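Local coordinates for DNA polymerase (Pyrobaculum calidifontis, PDB 5MDN), which probably extends DNA by template-directed addition of nucleotides from deoxyribonucleoside triphosphates, releasing diphosphate, as a member of the type-B DNA polymerase family, at residues L552-I557 against D573-Y578; S422-N427 against R539-D544; A606-L609 against R613-I616; Y593-F598 against K643-G648; K474-L479 against V509-M514. All blocks are in the same frame, centred on the assembly; numbering follows the deposited sequence.

Contact 1: L552-I557 against D573-Y578; sequences LGIEVI and DRLVKY
R574 turns the edge of its guanidinium to L552: CD2 of the leucine lies near the plane of the group, 4.0 Å from NH1, and no atom of 552-557 covers either flat face. The setting is the polymerase palm, where a chain leaving helix 528-551 enters strand 556-560 and, after a beta hairpin, returns as helix 572-583. The other flat group, the ring of Y578, stacks on Y548 of helix 528-551, while its OH is hydrogen-bonded to D544.

The aliphatic part of R574 does more of the touching than its charged end. Its chain is extended from CG to NE, and the two side chains cross obliquely, L552 CD2 coming to 3.7 Å from R574 CB. In the leucine, CG stands opposite the carbonyl carbon (chi1 -49°), a torsion that carries CD2 out to the helix surface.

Between L552 and I554 the backbone makes an inverse gamma turn centred on G553, marked by a weak bond of 2.9 Å from I554 N to L552 O. Both flanking side chains start toward the helix, I554 being the more deeply buried. I554 also packs on V566 of strand 563-567, and L575 reaches V545 and A549 of helix 528-551, so the inner half of the contact is mainly apolar. There I554 CD1 lies 3.9 Å from L575 CB and 4.1 Å from L575 CD2.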
# COMPACT_ATOMS: atom_id res chain seq x y z
N LEU A 552 -23.06 -31.82 -3.78
CA LEU A 552 -23.63 -31.17 -4.94
C LEU A 552 -22.75 -31.44 -6.15
O LEU A 552 -21.66 -32.03 -6.04
CB LEU A 552 -23.78 -29.66 -4.71
CG LEU A 552 -24.44 -29.21 -3.40
CD1 LEU A 552 -23.42 -28.56 -2.48
CD2 LEU A 552 -25.58 -28.25 -3.68
N GLY A 553 -23.21 -31.02 -7.33
CA GLY A 553 -22.44 -31.25 -8.53
C GLY A 553 -21.39 -30.17 -8.75
O GLY A 553 -21.35 -29.56 -9.83
N ILE A 554 -20.55 -29.93 -7.76
CA ILE A 554 -19.61 -28.81 -7.77
C ILE A 554 -18.18 -29.34 -7.71
O ILE A 554 -17.77 -29.92 -6.70
CB ILE A 554 -19.88 -27.83 -6.62
CG1 ILE A 554 -21.27 -27.22 -6.75
CG2 ILE A 554 -18.81 -26.75 -6.58
CD1 ILE A 554 -21.63 -26.27 -5.63
N GLU A 555 -17.44 -29.14 -8.80
CA GLU A 555 -16.01 -29.47 -8.84
C GLU A 555 -15.21 -28.38 -8.14
O GLU A 555 -15.44 -27.19 -8.37
CB GLU A 555 -15.55 -29.63 -10.28
CG GLU A 555 -14.14 -30.19 -10.43
CD GLU A 555 -13.55 -29.92 -11.80
OE1 GLU A 555 -14.20 -29.22 -12.60
OE2 GLU A 555 -12.44 -30.42 -12.08
N VAL A 556 -14.27 -28.79 -7.29
CA VAL A 556 -13.41 -27.86 -6.56
C VAL A 556 -12.00 -28.01 -7.11
O VAL A 556 -11.33 -29.02 -6.88
CB VAL A 556 -13.45 -28.11 -5.05
CG1 VAL A 556 -12.45 -27.21 -4.33
CG2 VAL A 556 -14.85 -27.89 -4.51
N ILE A 557 -11.54 -26.99 -7.85
CA ILE A 557 -10.23 -27.05 -8.49
C ILE A 557 -9.12 -26.65 -7.53
O ILE A 557 -8.03 -27.22 -7.55
CB ILE A 557 -10.23 -26.15 -9.74
CG1 ILE A 557 -11.46 -26.44 -10.61
CG2 ILE A 557 -8.94 -26.32 -10.52
CD1 ILE A 557 -11.78 -25.31 -11.57
N ASP A 573 -25.12 -21.57 -5.61
CA ASP A 573 -26.01 -20.79 -4.74
C ASP A 573 -26.40 -21.58 -3.50
O ASP A 573 -26.61 -20.99 -2.43
CB ASP A 573 -27.26 -20.38 -5.52
CG ASP A 573 -26.93 -19.58 -6.76
OD1 ASP A 573 -26.04 -18.71 -6.69
OD2 ASP A 573 -27.58 -19.80 -7.81
N ARG A 574 -26.50 -22.90 -3.62
CA ARG A 574 -26.80 -23.74 -2.46
C ARG A 574 -25.57 -23.93 -1.58
O ARG A 574 -25.71 -24.03 -0.36
CB ARG A 574 -27.34 -25.09 -2.94
CG ARG A 574 -28.59 -24.97 -3.79
CD ARG A 574 -29.26 -26.31 -4.02
NE ARG A 574 -30.00 -26.31 -5.28
CZ ARG A 574 -29.49 -26.73 -6.44
NH1 ARG A 574 -28.25 -27.19 -6.49
NH2 ARG A 574 -30.23 -26.69 -7.54
N LEU A 575 -24.38 -23.99 -2.18
CA LEU A 575 -23.16 -24.06 -1.39
C LEU A 575 -22.95 -22.78 -0.59
O LEU A 575 -22.54 -22.84 0.58
CB LEU A 575 -21.96 -24.33 -2.30
CG LEU A 575 -20.59 -24.35 -1.60
CD1 LEU A 575 -20.56 -25.43 -0.53
CD2 LEU A 575 -19.47 -24.56 -2.61
N VAL A 576 -23.22 -21.63 -1.19
CA VAL A 576 -23.06 -20.36 -0.48
C VAL A 576 -24.11 -20.24 0.62
O VAL A 576 -23.80 -19.85 1.75
CB VAL A 576 -23.15 -19.18 -1.47
CG1 VAL A 576 -23.14 -17.86 -0.72
CG2 VAL A 576 -22.00 -19.24 -2.47
N LYS A 577 -25.36 -20.57 0.31
CA LYS A 577 -26.41 -20.53 1.32
C LYS A 577 -26.17 -21.55 2.42
O LYS A 577 -26.61 -21.36 3.56
CB LYS A 577 -27.77 -20.73 0.65
CG LYS A 577 -28.95 -20.20 1.45
CD LYS A 577 -30.22 -20.20 0.60
CE LYS A 577 -31.36 -19.50 1.33
NZ LYS A 577 -32.41 -19.05 0.37
N TYR A 578 -25.48 -22.66 2.10
CA TYR A 578 -25.12 -23.64 3.11
C TYR A 578 -24.16 -23.03 4.14
O TYR A 578 -24.37 -23.16 5.35
CB TYR A 578 -24.50 -24.87 2.45
CG TYR A 578 -23.78 -25.81 3.40
CD1 TYR A 578 -24.49 -26.72 4.18
CD2 TYR A 578 -22.39 -25.80 3.49
CE1 TYR A 578 -23.83 -27.58 5.04
CE2 TYR A 578 -21.73 -26.66 4.34
CZ TYR A 578 -22.45 -27.55 5.11
OH TYR A 578 -21.79 -28.41 5.97

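Contact 2: S422-N427 against R539-D544; sequences SSMYPN and RAILLD
I541 is the first residue of 539-544 to meet the other helix, its CD1 lying 3.4 Å from SD of M424 and 4.0 Å from CG of the same methionine. CG1 of I541 also comes within 3.9 Å of M424 SD, so one arm of the isoleucine runs beside the thioether, the two side chains sliding past each other in opposite directions. In I541 that arm starts between the backbone N and the carbonyl carbon (chi1 85°), which sets CG1 and CD1 beside the M424 sulfur.

L542 follows and takes the far end of the methionine: its CG is 4.3 Å from M424 CE. The methionine is extended away from its helix through chi2 and then bends at chi3 (70°), which separates the work of its atoms, sulfur against I541 and methyl toward L542. The same CE sits 4.2 Å above one face of the Y425 ring, displaced toward its rim. At the end of the segment D544 packs on H583.

The first segment holds the S(L/M)YP end of the DxxS(L/M)YP motif of family B polymerases, whose aspartate is D420, at the turn from strand 416-420 into helix 424-431. M424 packs further on A538 of helix 528-551 and on I585 beyond helix 572-583, so this short helix is wedged against the long one, with I541 reaching H583 on helix 572-583.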
# COMPACT_ATOMS: atom_id res chain seq x y z
N SER A 422 -12.77 -14.63 3.24
CA SER A 422 -12.00 -13.78 4.14
C SER A 422 -12.76 -13.44 5.41
O SER A 422 -12.15 -13.26 6.47
CB SER A 422 -11.57 -12.50 3.42
OG SER A 422 -10.64 -12.78 2.39
N SER A 423 -14.09 -13.34 5.34
CA SER A 423 -14.89 -13.05 6.53
C SER A 423 -14.92 -14.20 7.52
O SER A 423 -15.48 -14.05 8.61
CB SER A 423 -16.32 -12.68 6.13
OG SER A 423 -16.33 -11.60 5.21
N MET A 424 -14.33 -15.35 7.16
CA MET A 424 -14.29 -16.50 8.06
C MET A 424 -13.49 -16.20 9.33
O MET A 424 -13.87 -16.63 10.42
CB MET A 424 -13.69 -17.69 7.32
CG MET A 424 -13.59 -18.98 8.11
SD MET A 424 -13.18 -20.32 6.99
CE MET A 424 -11.49 -19.89 6.57
N TYR A 425 -12.39 -15.47 9.20
CA TYR A 425 -11.44 -15.29 10.30
C TYR A 425 -12.00 -14.44 11.43
O TYR A 425 -11.81 -14.79 12.60
CB TYR A 425 -10.13 -14.70 9.77
CG TYR A 425 -9.46 -15.60 8.77
CD1 TYR A 425 -8.77 -16.74 9.19
CD2 TYR A 425 -9.53 -15.34 7.41
CE1 TYR A 425 -8.16 -17.57 8.29
CE2 TYR A 425 -8.92 -16.17 6.50
CZ TYR A 425 -8.24 -17.28 6.95
OH TYR A 425 -7.63 -18.11 6.04
N PRO A 426 -12.66 -13.30 11.16
CA PRO A 426 -13.35 -12.62 12.27
C PRO A 426 -14.39 -13.49 12.95
O PRO A 426 -14.49 -13.50 14.18
CB PRO A 426 -13.98 -11.40 11.59
CG PRO A 426 -13.11 -11.14 10.42
CD PRO A 426 -12.70 -12.50 9.93
N ASN A 427 -15.18 -14.23 12.16
CA ASN A 427 -16.16 -15.16 12.73
C ASN A 427 -15.51 -16.14 13.69
O ASN A 427 -15.98 -16.33 14.82
CB ASN A 427 -16.88 -15.91 11.60
CG ASN A 427 -18.30 -15.43 11.39
OD1 ASN A 427 -18.56 -14.22 11.33
ND2 ASN A 427 -19.23 -16.36 11.29
N ARG A 539 -9.05 -24.44 8.91
CA ARG A 539 -8.86 -25.64 8.09
C ARG A 539 -10.00 -26.63 8.29
O ARG A 539 -10.44 -27.27 7.32
CB ARG A 539 -7.51 -26.28 8.43
CG ARG A 539 -7.21 -27.55 7.65
CD ARG A 539 -5.89 -28.17 8.09
NE ARG A 539 -4.76 -27.27 7.86
CZ ARG A 539 -4.08 -27.22 6.72
NH1 ARG A 539 -4.40 -28.01 5.71
NH2 ARG A 539 -3.06 -26.37 6.60
N ALA A 540 -10.49 -26.77 9.52
CA ALA A 540 -11.47 -27.81 9.82
C ALA A 540 -12.78 -27.58 9.07
O ALA A 540 -13.36 -28.53 8.52
CB ALA A 540 -11.73 -27.86 11.33
N ILE A 541 -13.28 -26.34 9.03
CA ILE A 541 -14.56 -26.08 8.38
C ILE A 541 -14.43 -25.86 6.88
O ILE A 541 -15.44 -25.91 6.17
CB ILE A 541 -15.31 -24.88 9.00
CG1 ILE A 541 -14.84 -23.56 8.39
CG2 ILE A 541 -15.15 -24.88 10.52
CD1 ILE A 541 -13.76 -22.88 9.17
N LEU A 542 -13.21 -25.63 6.38
CA LEU A 542 -13.01 -25.66 4.93
C LEU A 542 -13.17 -27.08 4.39
O LEU A 542 -13.85 -27.29 3.38
CB LEU A 542 -11.64 -25.10 4.57
CG LEU A 542 -11.51 -23.58 4.46
CD1 LEU A 542 -10.06 -23.20 4.17
CD2 LEU A 542 -12.43 -23.04 3.37
N LEU A 543 -12.54 -28.06 5.05
CA LEU A 543 -12.73 -29.45 4.67
C LEU A 543 -14.19 -29.86 4.73
O LEU A 543 -14.63 -30.73 3.97
CB LEU A 543 -11.88 -30.36 5.57
CG LEU A 543 -10.45 -30.66 5.12
CD1 LEU A 543 -9.54 -29.45 5.27
CD2 LEU A 543 -9.89 -31.85 5.90
N ASP A 544 -14.97 -29.26 5.64
CA ASP A 544 -16.40 -29.51 5.67
C ASP A 544 -17.09 -28.97 4.43
O ASP A 544 -17.96 -29.63 3.85
CB ASP A 544 -17.01 -28.91 6.94
CG ASP A 544 -18.52 -29.07 7.00
OD1 ASP A 544 -19.24 -28.31 6.31
OD2 ASP A 544 -19.00 -29.97 7.74

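Contact 3: A606-L609 against R613-I616; sequences AGLL and RIDI
L609 N donates to R613 O in the straightest of three backbone hydrogen bonds, 2.9 Å long with 168° at the hydrogen, although the donor is tilted 23° from the carbonyl plane. Next along the hairpin, G607 and D615 form an antiparallel hydrogen-bonded pair: G607 N to D615 O is 3.0 Å and D615 N to G607 O is 3.1 Å. The flanking pairs A606-I616 and L608-I614 are non-hydrogen-bonded, with all four side chains on one face of the sheet; L608 CD1 meets I614 CD1 at 3.7 Å.

L609 works differently. Its CG lies beside the backbone N (chi1 -63°), and CD1 is set over one face of the R613 guanidinium, off centre and 3.9 Å from NH2. The same methyl is 3.9 Å from D615 OD2. With an alanine here, R613 would probably lose its apolar cover on that face and a gap would open beside the D615 carboxylate.

In the second shell, R613 NE forms a salt bridge with D611, within the hairpin loop, and the guanidinium makes a cation-pi contact with Y299. On the face opposite D615, A606 and I614 meet helix 628-643, both packing on L642. D615, by contrast, has polar partners for its buried carboxylate: OD1 is held by Y593 OH from the neighbouring sheet, and OD2 has weaker partners in Y299 and K591.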
# COMPACT_ATOMS: atom_id res chain seq x y z
N ALA A 606 -3.19 -17.48 -14.07
CA ALA A 606 -3.75 -16.37 -14.83
C ALA A 606 -5.23 -16.65 -15.08
O ALA A 606 -5.65 -17.80 -15.19
CB ALA A 606 -3.01 -16.17 -16.15
N GLY A 607 -6.01 -15.58 -15.17
CA GLY A 607 -7.44 -15.73 -15.33
C GLY A 607 -8.06 -14.71 -16.26
O GLY A 607 -7.67 -13.54 -16.26
N LEU A 608 -9.03 -15.14 -17.05
CA LEU A 608 -9.68 -14.30 -18.06
C LEU A 608 -11.07 -13.94 -17.55
O LEU A 608 -11.93 -14.82 -17.41
CB LEU A 608 -9.75 -15.02 -19.40
CG LEU A 608 -10.52 -14.34 -20.53
CD1 LEU A 608 -9.92 -12.99 -20.87
CD2 LEU A 608 -10.56 -15.23 -21.76
N LEU A 609 -11.28 -12.66 -17.27
CA LEU A 609 -12.57 -12.19 -16.79
C LEU A 609 -13.56 -12.05 -17.94
O LEU A 609 -13.18 -12.01 -19.12
CB LEU A 609 -12.42 -10.85 -16.06
CG LEU A 609 -11.56 -10.85 -14.79
CD1 LEU A 609 -11.23 -9.43 -14.37
CD2 LEU A 609 -12.27 -11.59 -13.67
N ARG A 613 -10.59 -8.66 -19.41
CA ARG A 613 -9.36 -8.36 -18.69
C ARG A 613 -8.71 -9.64 -18.15
O ARG A 613 -9.38 -10.48 -17.55
CB ARG A 613 -9.64 -7.40 -17.53
CG ARG A 613 -9.87 -5.96 -17.94
CD ARG A 613 -10.13 -5.11 -16.71
NE ARG A 613 -11.32 -5.56 -15.99
CZ ARG A 613 -11.51 -5.41 -14.68
NH1 ARG A 613 -10.58 -4.82 -13.94
NH2 ARG A 613 -12.63 -5.84 -14.12
N ILE A 614 -7.42 -9.78 -18.39
CA ILE A 614 -6.61 -10.83 -17.78
C ILE A 614 -5.99 -10.27 -16.51
O ILE A 614 -5.53 -9.12 -16.48
CB ILE A 614 -5.54 -11.34 -18.76
CG1 ILE A 614 -6.15 -12.14 -19.92
CG2 ILE A 614 -4.49 -12.19 -18.03
CD1 ILE A 614 -6.68 -11.28 -21.05
N ASP A 615 -5.96 -11.07 -15.45
CA ASP A 615 -5.17 -10.76 -14.27
C ASP A 615 -4.33 -11.96 -13.88
O ASP A 615 -4.70 -13.11 -14.12
CB ASP A 615 -6.05 -10.29 -13.08
CG ASP A 615 -7.18 -11.27 -12.74
OD1 ASP A 615 -7.03 -12.49 -12.93
OD2 ASP A 615 -8.23 -10.79 -12.25
N ILE A 616 -3.16 -11.68 -13.31
CA ILE A 616 -2.12 -12.67 -13.11
C ILE A 616 -1.70 -12.64 -11.65
O ILE A 616 -1.38 -11.57 -11.11
CB ILE A 616 -0.91 -12.42 -14.03
CG1 ILE A 616 -1.34 -12.44 -15.50
CG2 ILE A 616 0.18 -13.46 -13.78
CD1 ILE A 616 -0.26 -12.04 -16.47

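Contact 4: Y593-F598 against K643-G648; sequences YERVLF and KSKSVG
The R595 guanidinium is gripped at several nitrogens where it lies against 643-648: NH1 is hydrogen-bonded to L642 O, NE to S414 OG, and NH2 has a long salt bridge of 3.7 Å to E594 OE2. NH1 also abuts the chain just after L642, 3.6 Å from K643 CA, which lies at the edge of the group near its plane. S644 C and K645 CG cover one face. R595 CD lies 3.6 Å from S644 O, a packing contact, and the bend at chi3 (-64°) then turns the guanidinium against this backbone.

K645 crosses R595 at about a right angle and bends at chi4, its NZ ending 4.2 Å from R595 NH2. E594 OE2, 5.3 Å from K645 NZ, probably offsets part of this like-charge approach. Farther on, S646 OG donates to K645 O at 2.7 Å and, as the N-cap residue of helix 647-666, makes a weak bond to E649 N.

The arginine thus joins the strand 595-598 to the connection between helices 628-643 and 647-666. A methionine in its place would probably leave L642 O and S414 OG without this donor and take away the long charge pair with E594. Because L642 O belongs to the last turn of helix 628-643, a cationic donor there is likely to be favoured by the helix dipole.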
# COMPACT_ATOMS: atom_id res chain seq x y z
N TYR A 593 -14.29 -16.08 -13.71
CA TYR A 593 -13.34 -16.25 -14.79
C TYR A 593 -13.95 -17.08 -15.92
O TYR A 593 -14.59 -18.11 -15.67
CB TYR A 593 -12.07 -16.94 -14.29
CG TYR A 593 -11.21 -16.10 -13.37
CD1 TYR A 593 -10.67 -14.90 -13.79
CD2 TYR A 593 -10.93 -16.53 -12.08
CE1 TYR A 593 -9.88 -14.13 -12.95
CE2 TYR A 593 -10.14 -15.78 -11.23
CZ TYR A 593 -9.62 -14.58 -11.67
OH TYR A 593 -8.84 -13.82 -10.83
N GLU A 594 -13.76 -16.61 -17.16
CA GLU A 594 -14.13 -17.42 -18.31
C GLU A 594 -13.20 -18.62 -18.46
O GLU A 594 -13.65 -19.72 -18.82
CB GLU A 594 -14.11 -16.56 -19.57
CG GLU A 594 -14.62 -17.26 -20.82
CD GLU A 594 -14.70 -16.33 -22.01
OE1 GLU A 594 -14.53 -15.11 -21.82
OE2 GLU A 594 -14.95 -16.81 -23.14
N ARG A 595 -11.91 -18.43 -18.18
CA ARG A 595 -10.93 -19.51 -18.23
C ARG A 595 -9.80 -19.19 -17.27
O ARG A 595 -9.50 -18.02 -17.01
CB ARG A 595 -10.42 -19.72 -19.66
CG ARG A 595 -10.17 -21.18 -20.02
CD ARG A 595 -10.25 -21.46 -21.51
NE ARG A 595 -11.59 -21.22 -22.05
CZ ARG A 595 -11.93 -20.21 -22.84
NH1 ARG A 595 -11.02 -19.31 -23.20
NH2 ARG A 595 -13.18 -20.09 -23.27
N VAL A 596 -9.16 -20.24 -16.75
CA VAL A 596 -8.10 -20.12 -15.75
C VAL A 596 -6.99 -21.09 -16.12
O VAL A 596 -7.25 -22.21 -16.57
CB VAL A 596 -8.62 -20.41 -14.32
CG1 VAL A 596 -7.48 -20.40 -13.32
CG2 VAL A 596 -9.66 -19.39 -13.92
N LEU A 597 -5.75 -20.65 -15.92
CA LEU A 597 -4.57 -21.46 -16.21
C LEU A 597 -3.70 -21.54 -14.96
O LEU A 597 -3.09 -20.55 -14.55
CB LEU A 597 -3.78 -20.87 -17.37
CG LEU A 597 -2.37 -21.41 -17.59
CD1 LEU A 597 -2.40 -22.88 -17.97
CD2 LEU A 597 -1.69 -20.58 -18.66
N PHE A 598 -3.63 -22.73 -14.36
CA PHE A 598 -2.70 -23.01 -13.28
C PHE A 598 -1.41 -23.57 -13.87
O PHE A 598 -1.43 -24.62 -14.53
CB PHE A 598 -3.29 -23.99 -12.27
CG PHE A 598 -4.19 -23.35 -11.24
CD1 PHE A 598 -5.55 -23.21 -11.47
CD2 PHE A 598 -3.67 -22.90 -10.04
CE1 PHE A 598 -6.37 -22.63 -10.53
CE2 PHE A 598 -4.48 -22.32 -9.09
CZ PHE A 598 -5.84 -22.18 -9.33
N LYS A 643 -7.57 -17.69 -24.18
CA LYS A 643 -8.63 -17.49 -25.15
C LYS A 643 -8.85 -18.69 -26.05
O LYS A 643 -9.77 -18.68 -26.87
CB LYS A 643 -8.34 -16.25 -26.01
CG LYS A 643 -8.42 -14.94 -25.24
CD LYS A 643 -8.28 -13.73 -26.15
CE LYS A 643 -8.29 -12.45 -25.34
NZ LYS A 643 -7.89 -11.27 -26.15
N SER A 644 -8.03 -19.74 -25.92
CA SER A 644 -8.20 -20.96 -26.68
C SER A 644 -9.10 -21.93 -25.93
O SER A 644 -8.91 -22.16 -24.73
CB SER A 644 -6.85 -21.61 -26.98
OG SER A 644 -6.26 -22.12 -25.79
N LYS A 645 -10.07 -22.51 -26.63
CA LYS A 645 -10.81 -23.66 -26.12
C LYS A 645 -9.99 -24.92 -26.36
O LYS A 645 -9.45 -25.12 -27.45
CB LYS A 645 -12.17 -23.76 -26.80
CG LYS A 645 -13.03 -22.52 -26.67
CD LYS A 645 -14.22 -22.59 -27.62
CE LYS A 645 -14.85 -21.22 -27.84
NZ LYS A 645 -15.57 -20.72 -26.63
N SER A 646 -9.87 -25.75 -25.31
CA SER A 646 -9.15 -27.03 -25.35
C SER A 646 -7.64 -26.83 -25.35
O SER A 646 -7.13 -25.78 -25.78
CB SER A 646 -9.58 -27.87 -26.56
OG SER A 646 -8.70 -27.66 -27.65
N VAL A 647 -6.90 -27.83 -24.85
CA VAL A 647 -5.46 -27.70 -24.70
C VAL A 647 -4.75 -27.83 -26.05
O VAL A 647 -3.75 -27.16 -26.31
CB VAL A 647 -4.95 -28.75 -23.70
CG1 VAL A 647 -3.44 -28.84 -23.71
CG2 VAL A 647 -5.46 -28.44 -22.30
N GLY A 648 -5.27 -28.69 -26.94
CA GLY A 648 -4.64 -28.87 -28.24
C GLY A 648 -4.56 -27.58 -29.04
O GLY A 648 -3.54 -27.28 -29.65

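Contact 5: K474-L479 against V509-M514; sequences KHLVEL and VMANAM
Helices 468-486 and 495-512 run in opposite directions here, and their backbones are nearest at L476 and A511, with CA atoms 6.6 Å apart, so the small alanine permits a close approach. One branch of one leucine makes the contact. L476 CD1 lies 4.0 Å from A511 CA and 4.1 Å from A511 CB, resting over the backbone as much as over the methyl; its distance to A511 N is also 4.0 Å, and M510 C follows at 4.4 Å. CG of L476 is anti to the carbonyl carbon (chi1 -68°), which, with chi2 at 176°, points CD1 at A511.

M510 contributes little beyond its backbone: all three of its torsions are near -60°, and the coiled chain leads its sulfur away from 474-479, toward V374 and V357. L476 packs further on M377 and Y381 of helix 370-384 and on L507, one turn earlier in the partner helix. Next to it, H475 ND1 is hydrogen-bonded to Y381 OH, a polar link between helices 468-486 and 370-384. No hydrogen bond crosses between the segments, and only 121 Å² is buried, consistent with a contact made by a single inserted side chain.

The second segment holds the asparagine of the KxxxNxxYG motif of family B polymerases, and the antiparallel helical pair is that of the fingers, here in contact at the palm end, away from the turn that connects the two helices.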
# COMPACT_ATOMS: atom_id res chain seq x y z
N LYS A 474 -16.04 -7.43 17.00
CA LYS A 474 -17.47 -7.28 17.27
C LYS A 474 -17.93 -5.85 16.99
O LYS A 474 -19.03 -5.64 16.47
CB LYS A 474 -17.78 -7.67 18.72
CG LYS A 474 -17.58 -9.14 19.03
CD LYS A 474 -18.10 -9.54 20.40
CE LYS A 474 -17.74 -10.99 20.67
NZ LYS A 474 -18.15 -11.39 22.04
N HIS A 475 -17.11 -4.87 17.35
CA HIS A 475 -17.46 -3.47 17.10
C HIS A 475 -17.40 -3.14 15.61
O HIS A 475 -18.27 -2.42 15.10
CB HIS A 475 -16.54 -2.56 17.91
CG HIS A 475 -16.97 -1.13 17.93
ND1 HIS A 475 -16.46 -0.19 17.06
CD2 HIS A 475 -17.86 -0.47 18.71
CE1 HIS A 475 -17.01 0.98 17.31
NE2 HIS A 475 -17.87 0.84 18.30
N LEU A 476 -16.38 -3.64 14.92
CA LEU A 476 -16.29 -3.41 13.48
C LEU A 476 -17.46 -4.05 12.75
O LEU A 476 -18.01 -3.45 11.81
CB LEU A 476 -14.97 -3.97 12.94
CG LEU A 476 -13.68 -3.25 13.36
CD1 LEU A 476 -12.46 -3.98 12.83
CD2 LEU A 476 -13.70 -1.80 12.89
N VAL A 477 -17.86 -5.25 13.16
CA VAL A 477 -19.02 -5.91 12.55
C VAL A 477 -20.28 -5.09 12.78
O VAL A 477 -21.10 -4.91 11.87
CB VAL A 477 -19.15 -7.35 13.08
CG1 VAL A 477 -20.46 -7.97 12.61
CG2 VAL A 477 -17.98 -8.20 12.62
N GLU A 478 -20.46 -4.59 14.01
CA GLU A 478 -21.65 -3.79 14.31
C GLU A 478 -21.67 -2.50 13.50
O GLU A 478 -22.71 -2.13 12.94
CB GLU A 478 -21.70 -3.48 15.81
CG GLU A 478 -23.06 -3.03 16.30
CD GLU A 478 -23.08 -2.76 17.80
OE1 GLU A 478 -22.11 -2.15 18.30
OE2 GLU A 478 -24.07 -3.14 18.46
N LEU A 479 -20.54 -1.79 13.45
CA LEU A 479 -20.45 -0.57 12.66
C LEU A 479 -20.83 -0.82 11.21
O LEU A 479 -21.63 -0.07 10.63
CB LEU A 479 -19.03 0.01 12.74
CG LEU A 479 -18.58 0.68 14.04
CD1 LEU A 479 -17.12 1.05 13.92
CD2 LEU A 479 -19.43 1.90 14.34
N VAL A 509 -12.46 -4.53 5.16
CA VAL A 509 -11.05 -4.79 4.88
C VAL A 509 -10.24 -4.78 6.16
O VAL A 509 -9.34 -5.61 6.35
CB VAL A 509 -10.52 -3.77 3.86
CG1 VAL A 509 -9.03 -3.98 3.62
CG2 VAL A 509 -11.28 -3.89 2.55
N MET A 510 -10.53 -3.85 7.07
CA MET A 510 -9.80 -3.80 8.33
C MET A 510 -10.12 -5.00 9.21
O MET A 510 -9.24 -5.54 9.89
CB MET A 510 -10.11 -2.49 9.07
CG MET A 510 -9.66 -1.25 8.30
SD MET A 510 -7.87 -1.17 8.05
CE MET A 510 -7.28 -1.34 9.73
N ALA A 511 -11.39 -5.43 9.22
CA ALA A 511 -11.76 -6.63 9.97
C ALA A 511 -11.07 -7.87 9.40
O ALA A 511 -10.51 -8.68 10.15
CB ALA A 511 -13.28 -6.81 9.94
N ASN A 512 -11.10 -8.04 8.08
CA ASN A 512 -10.49 -9.21 7.46
C ASN A 512 -8.96 -9.15 7.46
O ASN A 512 -8.32 -10.18 7.25
CB ASN A 512 -11.00 -9.37 6.02
CG ASN A 512 -12.49 -9.60 5.96
OD1 ASN A 512 -13.12 -9.96 6.96
ND2 ASN A 512 -13.07 -9.40 4.78
N ALA A 513 -8.37 -7.98 7.69
CA ALA A 513 -6.92 -7.86 7.77
C ALA A 513 -6.36 -8.36 9.10
O ALA A 513 -5.15 -8.56 9.21
CB ALA A 513 -6.50 -6.41 7.55
N MET A 514 -7.22 -8.53 10.12
CA MET A 514 -6.76 -8.95 11.44
C MET A 514 -5.95 -10.24 11.38
O MET A 514 -4.88 -10.34 12.01
CB MET A 514 -7.97 -9.13 12.37
CG MET A 514 -7.63 -9.12 13.85
SD MET A 514 -7.14 -7.49 14.42
CE MET A 514 -8.56 -6.52 13.92

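Overall arrangement
From the N terminus, the first loop is closed by contact 2, where the helix after strand 416-420 returns to helix 528-551. Contact 5 lies wholly within that loop and joins its two antiparallel helices; P426 of contact 2 packs on A511 and N512 of contact 5. Contact 1 comes next in series, closing the short hairpin-and-helix excursion, and touches contact 2 through helix 572-583. Contact 4 closes a third loop, tying strand 595-598 to the helical region beyond 643, and encloses contact 3, whose hairpin extends the same sheet through backbone bonds of L608 to E594 and R595. No loops cross. Contacts 4 and 5 are farthest apart, centres about 37 Å.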